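Local coordinates for protein beta-lactamase (Nostoc sp., PDB 6NHS) that probably hydrolyses the beta-lactam ring of penicillin-like antibiotics, as a class D serine beta-lactamase, at residues 36-41 with 47-52; 52-57 with 233-238; 204-207 with 212-215. All blocks are in the same frame, centred on the assembly; numbering follows the deposited sequence.

In the fold
Near the N terminus the chain runs up strand 35-41, turns, and returns along strand 46-50; contact 1 closes this short hairpin at one edge of the six-stranded antiparallel sheet. Contact 2 opens at once, from A52, the last residue of contact 1. Its loop spans 175 residues, through most of the helices, and closes only when strand 226-236 arrives beside strand 35-41. Within that long excursion lies contact 3, which closes the small turn between strands 198-207 and 213-223. Contacts 2 and 3 then meet through neighbouring strands, by I234 with G215 and I236 with N213. No loops cross, and all three contacts reach the same sheet.

Contact 1. Residues 36-41 with 47-52; sequences SILIYD and FYEHNA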
ATOM      1  N   SER A  36       4.637   8.656 -11.648  1.00 36.34           N
ATOM      2  CA  SER A  36       4.241   7.594 -12.557  1.00 36.38           C
ATOM      3  C   SER A  36       2.950   6.966 -12.066  1.00 36.56           C
ATOM      4  O   SER A  36       2.546   7.135 -10.910  1.00 34.33           O
ATOM      5  CB  SER A  36       5.325   6.517 -12.666  1.00 37.93           C
ATOM      6  OG  SER A  36       5.576   5.935 -11.397  1.00 34.50           O
ATOM      7  N   ILE A  37       2.313   6.214 -12.957  1.00 36.27           N
ATOM      8  CA  ILE A  37       1.188   5.372 -12.570  1.00 34.67           C
ATOM      9  C   ILE A  37       1.182   4.152 -13.471  1.00 34.83           C
ATOM     10  O   ILE A  37       1.546   4.225 -14.650  1.00 36.13           O
ATOM     11  CB  ILE A  37      -0.161   6.126 -12.618  1.00 35.33           C
ATOM     12  CG1 ILE A  37      -1.272   5.271 -11.999  1.00 34.40           C
ATOM     13  CG2 ILE A  37      -0.525   6.522 -14.043  1.00 37.11           C
ATOM     14  CD1 ILE A  37      -2.595   5.999 -11.806  1.00 35.09           C
ATOM     15  N   LEU A  38       0.795   3.022 -12.897  1.00 33.64           N
ATOM     16  CA  LEU A  38       0.614   1.781 -13.629  1.00 33.75           C
ATOM     17  C   LEU A  38      -0.757   1.227 -13.285  1.00 37.25           C
ATOM     18  O   LEU A  38      -1.097   1.099 -12.105  1.00 34.86           O
ATOM     19  CB  LEU A  38       1.709   0.772 -13.272  1.00 32.96           C
ATOM     20  CG  LEU A  38       1.740  -0.520 -14.077  1.00 38.39           C
ATOM     21  CD1 LEU A  38       2.002  -0.225 -15.547  1.00 39.45           C
ATOM     22  CD2 LEU A  38       2.804  -1.451 -13.513  1.00 36.37           C
ATOM     23  N   ILE A  39      -1.550   0.916 -14.305  1.00 34.29           N
ATOM     24  CA  ILE A  39      -2.872   0.329 -14.111  1.00 34.37           C
ATOM     25  C   ILE A  39      -2.926  -0.977 -14.889  1.00 35.17           C
ATOM     26  O   ILE A  39      -2.506  -1.029 -16.051  1.00 36.85           O
ATOM     27  CB  ILE A  39      -3.996   1.288 -14.546  1.00 38.70           C
ATOM     28  CG1 ILE A  39      -3.957   2.567 -13.704  1.00 35.22           C
ATOM     29  CG2 ILE A  39      -5.356   0.629 -14.381  1.00 35.51           C
ATOM     30  CD1 ILE A  39      -4.930   3.628 -14.171  1.00 36.73           C
ATOM     31  N   TYR A  40      -3.418  -2.033 -14.245  1.00 33.79           N
ATOM     32  CA  TYR A  40      -3.498  -3.354 -14.859  1.00 35.46           C
ATOM     33  C   TYR A  40      -4.952  -3.797 -14.925  1.00 36.56           C
ATOM     34  O   TYR A  40      -5.609  -3.953 -13.885  1.00 33.45           O
ATOM     35  CB  TYR A  40      -2.658  -4.377 -14.091  1.00 35.92           C
ATOM     36  CG  TYR A  40      -2.733  -5.766 -14.679  1.00 39.21           C
ATOM     37  CD1 TYR A  40      -2.227  -6.026 -15.944  1.00 42.01           C
ATOM     38  CD2 TYR A  40      -3.306  -6.816 -13.971  1.00 38.48           C
ATOM     39  CE1 TYR A  40      -2.293  -7.289 -16.497  1.00 44.57           C
ATOM     40  CE2 TYR A  40      -3.375  -8.087 -14.515  1.00 38.64           C
ATOM     41  CZ  TYR A  40      -2.865  -8.314 -15.779  1.00 41.79           C
ATOM     42  OH  TYR A  40      -2.919  -9.571 -16.336  1.00 42.36           O
ATOM     43  N   ASP A  41      -5.440  -4.007 -16.146  1.00 35.67           N
ATOM     44  CA  ASP A  41      -6.792  -4.491 -16.418  1.00 37.53           C
ATOM     45  C   ASP A  41      -6.769  -6.014 -16.327  1.00 40.93           C
ATOM     46  O   ASP A  41      -6.170  -6.683 -17.177  1.00 39.01           O
ATOM     47  CB  ASP A  41      -7.228  -3.998 -17.800  1.00 38.49           C
ATOM     48  CG  ASP A  41      -8.608  -4.489 -18.228  1.00 39.71           C
ATOM     49  OD1 ASP A  41      -9.086  -5.554 -17.782  1.00 39.21           O
ATOM     50  OD2 ASP A  41      -9.215  -3.795 -19.067  1.00 41.42           O
ATOM     51  N   PHE A  47      -2.029  -3.348 -19.702  1.00 37.24           N
ATOM     52  CA  PHE A  47      -1.486  -2.263 -18.898  1.00 40.16           C
ATOM     53  C   PHE A  47      -1.807  -0.905 -19.507  1.00 40.35           C
ATOM     54  O   PHE A  47      -1.892  -0.754 -20.726  1.00 37.20           O
ATOM     55  CB  PHE A  47       0.033  -2.374 -18.768  1.00 42.74           C
ATOM     56  CG  PHE A  47       0.486  -3.395 -17.786  1.00 47.87           C
ATOM     57  CD1 PHE A  47       0.365  -3.167 -16.427  1.00 48.88           C
ATOM     58  CD2 PHE A  47       1.060  -4.577 -18.214  1.00 51.94           C
ATOM     59  CE1 PHE A  47       0.797  -4.102 -15.513  1.00 50.27           C
ATOM     60  CE2 PHE A  47       1.495  -5.508 -17.298  1.00 54.05           C
ATOM     61  CZ  PHE A  47       1.362  -5.275 -15.950  1.00 51.78           C
ATOM     62  N   TYR A  48      -1.969   0.085 -18.632  1.00 38.54           N
ATOM     63  CA  TYR A  48      -1.987   1.497 -18.985  1.00 38.24           C
ATOM     64  C   TYR A  48      -1.030   2.198 -18.038  1.00 39.06           C
ATOM     65  O   TYR A  48      -1.010   1.891 -16.842  1.00 38.27           O
ATOM     66  CB  TYR A  48      -3.396   2.107 -18.866  1.00 38.28           C
ATOM     67  CG  TYR A  48      -4.446   1.367 -19.660  1.00 40.27           C
ATOM     68  CD1 TYR A  48      -4.711   1.708 -20.977  1.00 40.25           C
ATOM     69  CD2 TYR A  48      -5.174   0.330 -19.092  1.00 40.50           C
ATOM     70  CE1 TYR A  48      -5.661   1.034 -21.712  1.00 44.08           C
ATOM     71  CE2 TYR A  48      -6.131  -0.352 -19.823  1.00 42.77           C
ATOM     72  CZ  TYR A  48      -6.366   0.009 -21.133  1.00 45.96           C
ATOM     73  OH  TYR A  48      -7.316  -0.652 -21.873  1.00 48.68           O
ATOM     74  N   GLU A  49      -0.212   3.113 -18.555  1.00 38.65           N
ATOM     75  CA  GLU A  49       0.788   3.681 -17.661  1.00 39.49           C
ATOM     76  C   GLU A  49       1.235   5.052 -18.138  1.00 39.39           C
ATOM     77  O   GLU A  49       1.055   5.427 -19.299  1.00 39.85           O
ATOM     78  CB  GLU A  49       2.003   2.754 -17.512  1.00 40.03           C
ATOM     79  CG  GLU A  49       2.783   2.549 -18.770  1.00 40.56           C
ATOM     80  CD  GLU A  49       3.936   1.566 -18.613  1.00 42.28           C
ATOM     81  OE1 GLU A  49       4.510   1.447 -17.504  1.00 43.47           O
ATOM     82  OE2 GLU A  49       4.269   0.912 -19.615  1.00 42.58           O
ATOM     83  N   HIS A  50       1.809   5.796 -17.196  1.00 34.97           N
ATOM     84  CA  HIS A  50       2.575   7.005 -17.456  1.00 37.09           C
ATOM     85  C   HIS A  50       3.930   6.845 -16.790  1.00 36.43           C
ATOM     86  O   HIS A  50       4.001   6.411 -15.635  1.00 35.94           O
ATOM     87  CB  HIS A  50       1.881   8.252 -16.911  1.00 40.03           C
ATOM     88  CG  HIS A  50       2.797   9.426 -16.759  1.00 42.41           C
ATOM     89  ND1 HIS A  50       3.330  10.101 -17.838  1.00 44.22           N
ATOM     90  CD2 HIS A  50       3.278  10.042 -15.654  1.00 41.76           C
ATOM     91  CE1 HIS A  50       4.100  11.082 -17.401  1.00 44.65           C
ATOM     92  NE2 HIS A  50       4.088  11.066 -16.079  1.00 44.35           N
ATOM     93  N   ASN A  51       4.993   7.196 -17.518  1.00 37.43           N
ATOM     94  CA  ASN A  51       6.362   7.142 -17.011  1.00 39.25           C
ATOM     95  C   ASN A  51       6.779   5.700 -16.738  1.00 39.10           C
ATOM     96  O   ASN A  51       6.965   5.303 -15.583  1.00 36.26           O
ATOM     97  CB  ASN A  51       6.503   8.001 -15.748  1.00 39.48           C
ATOM     98  CG  ASN A  51       7.949   8.283 -15.390  1.00 40.73           C
ATOM     99  OD1 ASN A  51       8.862   7.709 -15.973  1.00 40.14           O
ATOM    100  ND2 ASN A  51       8.162   9.164 -14.416  1.00 41.74           N
ATOM    101  N   ALA A  52       6.954   4.920 -17.807  1.00 39.49           N
ATOM    102  CA  ALA A  52       7.221   3.490 -17.666  1.00 39.83           C
ATOM    103  C   ALA A  52       8.532   3.220 -16.937  1.00 37.62           C
ATOM    104  O   ALA A  52       8.643   2.240 -16.189  1.00 37.33           O
ATOM    105  CB  ALA A  52       7.238   2.826 -19.044  1.00 40.96           C
TER
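L38 and Y40 close on F47 on one face of a two-stranded antiparallel hairpin. The phenyl ring of F47 is the shared apolar surface: CD1 of L38 lies 3.5 Å from CD1 of F47, while CD1 of Y40 sits over one face of that ring, offset toward its rim, 3.6 Å from CE1 of F47. The two aromatic rings are neither stacked nor perpendicular; their planes are turned 44° from each other. With its CG anti to the backbone N (chi1 -173°), L38 also runs alongside E49, and its CD1 rests 3.6 Å from CB of E49.

On the other face CB of I39 lies 4.4 Å from CB of Y48. The side chains of I37 and H50 cross at about a right angle, CG2 of I37 coming 4.1 Å from CB of H50. Between the faces the backbone bonds pair I37 with H50 and I39 with Y48, two each. N of I39 to O of Y48 is 2.8 Å, and N of Y48 to O of I39 is 2.9 Å.

Along the polar edge N55 bridges the two strands, bonding to OG of S36, OE1 of E49 and the carbonyl of I37. At one end CB of S36 packs 3.6 Å from CB of N51, whose ND2 bonds to the carbonyl of G35; at the other the carboxylate of D41 is taken up by N44 and N226.

This is the edge hairpin of the six-stranded beta-lactamase sheet. Strand 46-50 is one of its two outermost strands, and strand 35-41 is bonded on its other side to strand 226-236. Helix 161-172 covers L38 and Y40, with I165 touching both, whereas helix 239-255 lies against I37 and I39 through S252 and L253.

Contact 2. Residues 52-57 with 233-238; sequences AARNSQ and NIDIRN
R54 reaches out from its loop and puts two edges of its guanidinium to work on strand 226-236. NH2 forms a salt bridge with OD1 of D235 at 2.7 Å; OD1 lies in the guanidinium plane, while NH2 meets it from above the carboxylate plane. NH1 adds a weak bond to the same OD1. On the adjoining edge, NE and NH2 grip a single atom, OD1 of N233, each at 2.9 Å. The NH2 bond runs nearly straight on from the C=O of N233, at 164°, while NE comes in more from the flank. NH2 therefore serves two acceptors, and together the two edges fix the rotation of the guanidinium.

The arginine gets there by staying fully stretched: a chi1 of -170° carries the chain away from its own backbone nitrogen, and it stays extended as far as NE. Its root lies in a short helix-like turn, where N of Q57 bonds to O of R54. In this protein, which has the penicillin-binding-protein transpeptidase fold, the contact ties the loop between strand 46-50 and helix 65-76 to strand 226-236, one of the central strands of the sheet.

The network goes on past R54. OD2 of D235 forms a second salt bridge, to NH2 of R237 at 2.8 Å, whose hydrogen bond is weak, and this carboxylate lies between two positive charges that probably favour its ionised form. R237 itself packs on K34 and P212, and beyond it N238 N-caps the following helix, 239-255.

Around the polar group the packing is close. I214 lies against both R54 and N233; N233 also touches F59, W216 and P161, and its backbone bonds to S36 of the adjacent strand. R54 rests on the S36 side chain as well.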
ATOM      1  N   ALA A  52       6.954   4.920 -17.807  1.00 39.49           N
ATOM      2  CA  ALA A  52       7.221   3.490 -17.666  1.00 39.83           C
ATOM      3  C   ALA A  52       8.532   3.220 -16.937  1.00 37.62           C
ATOM      4  O   ALA A  52       8.643   2.240 -16.189  1.00 37.33           O
ATOM      5  CB  ALA A  52       7.238   2.826 -19.044  1.00 40.96           C
ATOM      6  N   ALA A  53       9.542   4.069 -17.149  1.00 35.63           N
ATOM      7  CA  ALA A  53      10.837   3.843 -16.512  1.00 38.95           C
ATOM      8  C   ALA A  53      10.719   3.886 -14.993  1.00 36.91           C
ATOM      9  O   ALA A  53      11.337   3.080 -14.285  1.00 35.93           O
ATOM     10  CB  ALA A  53      11.851   4.878 -16.998  1.00 40.66           C
ATOM     11  N   ARG A  54       9.917   4.814 -14.473  1.00 31.93           N
ATOM     12  CA  ARG A  54       9.774   4.932 -13.028  1.00 30.76           C
ATOM     13  C   ARG A  54       8.989   3.758 -12.450  1.00 32.15           C
ATOM     14  O   ARG A  54       9.193   3.389 -11.288  1.00 32.09           O
ATOM     15  CB  ARG A  54       9.108   6.268 -12.686  1.00 31.22           C
ATOM     16  CG  ARG A  54       9.111   6.621 -11.204  1.00 32.69           C
ATOM     17  CD  ARG A  54       8.383   7.937 -10.945  1.00 31.70           C
ATOM     18  NE  ARG A  54       8.294   8.244  -9.518  1.00 31.73           N
ATOM     19  CZ  ARG A  54       8.811   9.329  -8.947  1.00 34.21           C
ATOM     20  NH1 ARG A  54       9.444  10.232  -9.683  1.00 35.38           N
ATOM     21  NH2 ARG A  54       8.679   9.523  -7.641  1.00 31.25           N
ATOM     22  N   ASN A  55       8.099   3.152 -13.242  1.00 34.09           N
ATOM     23  CA  ASN A  55       7.345   1.990 -12.778  1.00 32.28           C
ATOM     24  C   ASN A  55       8.229   0.777 -12.521  1.00 31.70           C
ATOM     25  O   ASN A  55       7.766  -0.180 -11.895  1.00 29.80           O
ATOM     26  CB  ASN A  55       6.248   1.627 -13.788  1.00 33.49           C
ATOM     27  CG  ASN A  55       5.059   2.581 -13.733  1.00 30.35           C
ATOM     28  OD1 ASN A  55       4.771   3.169 -12.698  1.00 31.42           O
ATOM     29  ND2 ASN A  55       4.368   2.734 -14.853  1.00 30.87           N
ATOM     30  N   SER A  56       9.479   0.789 -12.986  1.00 31.29           N
ATOM     31  CA  SER A  56      10.442  -0.264 -12.685  1.00 35.70           C
ATOM     32  C   SER A  56      11.499   0.178 -11.683  1.00 34.91           C
ATOM     33  O   SER A  56      12.464  -0.558 -11.454  1.00 36.19           O
ATOM     34  CB  SER A  56      11.123  -0.750 -13.968  1.00 38.06           C
ATOM     35  OG  SER A  56      10.219  -1.460 -14.795  1.00 40.91           O
ATOM     36  N   GLN A  57      11.356   1.364 -11.098  1.00 35.59           N
ATOM     37  CA  GLN A  57      12.300   1.849 -10.103  1.00 36.94           C
ATOM     38  C   GLN A  57      11.801   1.511  -8.707  1.00 33.68           C
ATOM     39  O   GLN A  57      10.595   1.492  -8.453  1.00 28.64           O
ATOM     40  CB  GLN A  57      12.504   3.360 -10.239  1.00 38.56           C
ATOM     41  CG  GLN A  57      13.224   3.759 -11.519  1.00 46.84           C
ATOM     42  CD  GLN A  57      13.259   5.261 -11.728  1.00 54.49           C
ATOM     43  OE1 GLN A  57      12.815   6.034 -10.875  1.00 54.62           O
ATOM     44  NE2 GLN A  57      13.785   5.682 -12.874  1.00 59.00           N
ATOM     45  N   ASN A 233       3.042   6.568  -7.947  1.00 29.13           N
ATOM     46  CA  ASN A 233       4.286   6.903  -7.264  1.00 30.69           C
ATOM     47  C   ASN A 233       4.710   8.292  -7.713  1.00 32.23           C
ATOM     48  O   ASN A 233       4.871   8.523  -8.913  1.00 32.80           O
ATOM     49  CB  ASN A 233       5.375   5.872  -7.582  1.00 29.06           C
ATOM     50  CG  ASN A 233       6.626   6.079  -6.767  1.00 29.18           C
ATOM     51  OD1 ASN A 233       7.431   6.961  -7.061  1.00 31.59           O
ATOM     52  ND2 ASN A 233       6.801   5.258  -5.732  1.00 29.53           N
ATOM     53  N   ILE A 234       4.875   9.217  -6.762  1.00 32.16           N
ATOM     54  CA  ILE A 234       5.178  10.605  -7.096  1.00 33.93           C
ATOM     55  C   ILE A 234       6.293  11.140  -6.206  1.00 35.06           C
ATOM     56  O   ILE A 234       6.582  10.605  -5.134  1.00 34.85           O
ATOM     57  CB  ILE A 234       3.940  11.525  -6.965  1.00 35.34           C
ATOM     58  CG1 ILE A 234       3.536  11.656  -5.489  1.00 35.07           C
ATOM     59  CG2 ILE A 234       2.789  11.002  -7.797  1.00 33.11           C
ATOM     60  CD1 ILE A 234       2.548  12.792  -5.217  1.00 38.61           C
ATOM     61  N   ASP A 235       6.908  12.228  -6.669  1.00 33.60           N
ATOM     62  CA  ASP A 235       7.742  13.060  -5.815  1.00 35.47           C
ATOM     63  C   ASP A 235       6.863  13.983  -4.978  1.00 38.54           C
ATOM     64  O   ASP A 235       5.917  14.590  -5.486  1.00 39.30           O
ATOM     65  CB  ASP A 235       8.700  13.914  -6.650  1.00 36.92           C
ATOM     66  CG  ASP A 235       9.778  13.100  -7.345  1.00 37.06           C
ATOM     67  OD1 ASP A 235       9.885  11.881  -7.098  1.00 36.67           O
ATOM     68  OD2 ASP A 235      10.522  13.701  -8.145  1.00 41.52           O
ATOM     69  N   ILE A 236       7.186  14.103  -3.693  1.00 38.77           N
ATOM     70  CA  ILE A 236       6.541  15.067  -2.807  1.00 38.94           C
ATOM     71  C   ILE A 236       7.598  16.081  -2.391  1.00 41.41           C
ATOM     72  O   ILE A 236       8.542  15.747  -1.665  1.00 41.23           O
ATOM     73  CB  ILE A 236       5.904  14.393  -1.583  1.00 36.98           C
ATOM     74  CG1 ILE A 236       4.741  13.501  -2.013  1.00 35.40           C
ATOM     75  CG2 ILE A 236       5.429  15.442  -0.574  1.00 39.74           C
ATOM     76  CD1 ILE A 236       4.073  12.782  -0.859  1.00 35.12           C
ATOM     77  N   ARG A 237       7.453  17.323  -2.855  1.00 47.86           N
ATOM     78  CA  ARG A 237       8.390  18.382  -2.504  1.00 56.33           C
ATOM     79  C   ARG A 237       7.759  19.495  -1.680  1.00 60.17           C
ATOM     80  O   ARG A 237       8.480  20.382  -1.209  1.00 61.56           O
ATOM     81  CB  ARG A 237       9.035  18.963  -3.771  1.00 61.35           C
ATOM     82  CG  ARG A 237      10.190  18.105  -4.288  1.00 64.25           C
ATOM     83  CD  ARG A 237      10.796  18.652  -5.568  1.00 70.87           C
ATOM     84  NE  ARG A 237      10.229  18.010  -6.752  1.00 75.19           N
ATOM     85  CZ  ARG A 237      10.751  16.939  -7.342  1.00 76.28           C
ATOM     86  NH1 ARG A 237      11.857  16.389  -6.860  1.00 76.15           N
ATOM     87  NH2 ARG A 237      10.167  16.420  -8.415  1.00 76.53           N
ATOM     88  N   ASN A 238       6.442  19.470  -1.497  1.00 60.42           N
ATOM     89  CA  ASN A 238       5.762  20.290  -0.508  1.00 60.32           C
ATOM     90  C   ASN A 238       4.514  19.535  -0.079  1.00 57.57           C
ATOM     91  O   ASN A 238       4.133  18.533  -0.691  1.00 55.81           O
ATOM     92  CB  ASN A 238       5.426  21.686  -1.048  1.00 66.15           C
ATOM     93  CG  ASN A 238       4.622  21.638  -2.329  1.00 70.36           C
ATOM     94  OD1 ASN A 238       3.419  21.375  -2.311  1.00 69.49           O
ATOM     95  ND2 ASN A 238       5.282  21.903  -3.452  1.00 73.43           N
TER

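Contact 3. Residues 204-207 with 212-215; sequences TGWA and PNIG. With EDO (1,2-ethanediol), chain E.
The indole of W206 and the amide of N213 cross obliquely, their planes 62° apart. A chi1 of -174° sends the indole on to N213, where NE1 of W206 bonds to OD1 of N213 at 3.1 Å, nearly straight at the hydrogen (166°). The oxygen lies close to the ring plane, at the indole edge, but the N-H comes to it from out of the amide plane. The other branch of the amide, ND2, bonds to the carbonyl of V210 in the turn, which helps fix the amide's rotation.

This bond runs diagonally across the end of a beta hairpin, strands 198-207 and 213-223. W206 faces G215 as a non-hydrogen-bonded pair, and A207 with I214 is the hydrogen-bonded one: N of A207 to O of I214 is 2.9 Å and N of I214 to O of A207 is 3.1 Å. K203, T204 and G205 fit the KTG motif of serine beta-lactamases, which with S63 and K66 would mark the active site.

CB of W206 packs 3.6 Å from C2 of a 1,2-ethanediol, probably from the crystallisation liquor. OG1 of T204 donates to O1 of that diol at 2.6 Å, and R245 of helix 239-255 bonds to the diol as well as to the carbonyl of G205.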
ATOM      1  N   THR A 204      -2.398   4.695   0.943  1.00 27.08           N
ATOM      2  CA  THR A 204      -1.400   5.704   0.636  1.00 29.59           C
ATOM      3  C   THR A 204      -0.084   5.397   1.347  1.00 31.46           C
ATOM      4  O   THR A 204      -0.019   4.605   2.294  1.00 30.29           O
ATOM      5  CB  THR A 204      -1.882   7.091   1.057  1.00 33.17           C
ATOM      6  OG1 THR A 204      -2.152   7.085   2.457  1.00 35.67           O
ATOM      7  CG2 THR A 204      -3.150   7.486   0.306  1.00 35.07           C
ATOM      8  N   GLY A 205       0.964   6.059   0.883  1.00 31.12           N
ATOM      9  CA  GLY A 205       2.269   5.977   1.512  1.00 31.55           C
ATOM     10  C   GLY A 205       3.001   7.289   1.341  1.00 33.52           C
ATOM     11  O   GLY A 205       2.747   8.045   0.398  1.00 33.06           O
ATOM     12  N   TRP A 206       3.919   7.561   2.266  1.00 32.83           N
ATOM     13  CA  TRP A 206       4.672   8.815   2.251  1.00 33.71           C
ATOM     14  C   TRP A 206       6.019   8.533   2.909  1.00 33.78           C
ATOM     15  O   TRP A 206       6.115   8.508   4.140  1.00 35.09           O
ATOM     16  CB  TRP A 206       3.908   9.918   2.975  1.00 35.20           C
ATOM     17  CG  TRP A 206       4.529  11.293   2.910  1.00 38.44           C
ATOM     18  CD1 TRP A 206       5.825  11.608   2.599  1.00 39.70           C
ATOM     19  CD2 TRP A 206       3.865  12.539   3.156  1.00 38.95           C
ATOM     20  NE1 TRP A 206       6.005  12.971   2.645  1.00 40.15           N
ATOM     21  CE2 TRP A 206       4.817  13.563   2.983  1.00 41.14           C
ATOM     22  CE3 TRP A 206       2.559  12.885   3.506  1.00 38.04           C
ATOM     23  CZ2 TRP A 206       4.501  14.910   3.150  1.00 42.46           C
ATOM     24  CZ3 TRP A 206       2.249  14.221   3.673  1.00 41.92           C
ATOM     25  CH2 TRP A 206       3.214  15.217   3.491  1.00 43.95           C
ATOM     26  N   ALA A 207       7.044   8.317   2.088  1.00 31.68           N
ATOM     27  CA  ALA A 207       8.402   8.096   2.574  1.00 31.43           C
ATOM     28  C   ALA A 207       9.085   9.447   2.745  1.00 36.42           C
ATOM     29  O   ALA A 207       9.353  10.144   1.760  1.00 37.91           O
ATOM     30  CB  ALA A 207       9.183   7.209   1.608  1.00 28.36           C
ATOM     31  N   PRO A 212      13.924  13.624  -2.990  1.00 48.43           N
ATOM     32  CA  PRO A 212      12.627  14.122  -2.521  1.00 46.96           C
ATOM     33  C   PRO A 212      11.801  13.050  -1.814  1.00 45.44           C
ATOM     34  O   PRO A 212      12.076  11.863  -1.992  1.00 40.91           O
ATOM     35  CB  PRO A 212      11.940  14.565  -3.814  1.00 47.91           C
ATOM     36  CG  PRO A 212      12.526  13.691  -4.854  1.00 47.70           C
ATOM     37  CD  PRO A 212      13.968  13.511  -4.457  1.00 47.66           C
ATOM     38  N   ASN A 213      10.827  13.463  -1.007  1.00 38.79           N
ATOM     39  CA  ASN A 213       9.906  12.498  -0.425  1.00 38.52           C
ATOM     40  C   ASN A 213       9.184  11.743  -1.535  1.00 37.75           C
ATOM     41  O   ASN A 213       9.004  12.248  -2.644  1.00 39.29           O
ATOM     42  CB  ASN A 213       8.886  13.195   0.478  1.00 38.27           C
ATOM     43  CG  ASN A 213       9.503  13.768   1.743  1.00 38.92           C
ATOM     44  OD1 ASN A 213       8.801  14.338   2.566  1.00 39.32           O
ATOM     45  ND2 ASN A 213      10.814  13.613   1.905  1.00 40.48           N
ATOM     46  N   ILE A 214       8.765  10.519  -1.233  1.00 36.65           N
ATOM     47  CA  ILE A 214       8.086   9.662  -2.198  1.00 35.79           C
ATOM     48  C   ILE A 214       6.649   9.459  -1.739  1.00 34.48           C
ATOM     49  O   ILE A 214       6.407   9.106  -0.578  1.00 33.77           O
ATOM     50  CB  ILE A 214       8.809   8.314  -2.361  1.00 34.82           C
ATOM     51  CG1 ILE A 214      10.233   8.538  -2.878  1.00 35.39           C
ATOM     52  CG2 ILE A 214       8.018   7.382  -3.277  1.00 34.23           C
ATOM     53  CD1 ILE A 214      10.293   9.158  -4.261  1.00 34.47           C
ATOM     54  N   GLY A 215       5.703   9.680  -2.645  1.00 32.76           N
ATOM     55  CA  GLY A 215       4.289   9.472  -2.373  1.00 29.46           C
ATOM     56  C   GLY A 215       3.785   8.223  -3.098  1.00 30.96           C
ATOM     57  O   GLY A 215       4.151   7.985  -4.244  1.00 30.36           O
TER
HETATM   58  C1  EDO E 304       0.898   8.312   4.697  1.00 62.51           C
HETATM   59  O1  EDO E 304      -0.077   7.591   3.941  1.00 57.76           O
HETATM   60  C2  EDO E 304       0.622   9.802   4.547  1.00 65.98           C
HETATM   61  O2  EDO E 304      -0.788  10.015   4.421  1.00 67.38           O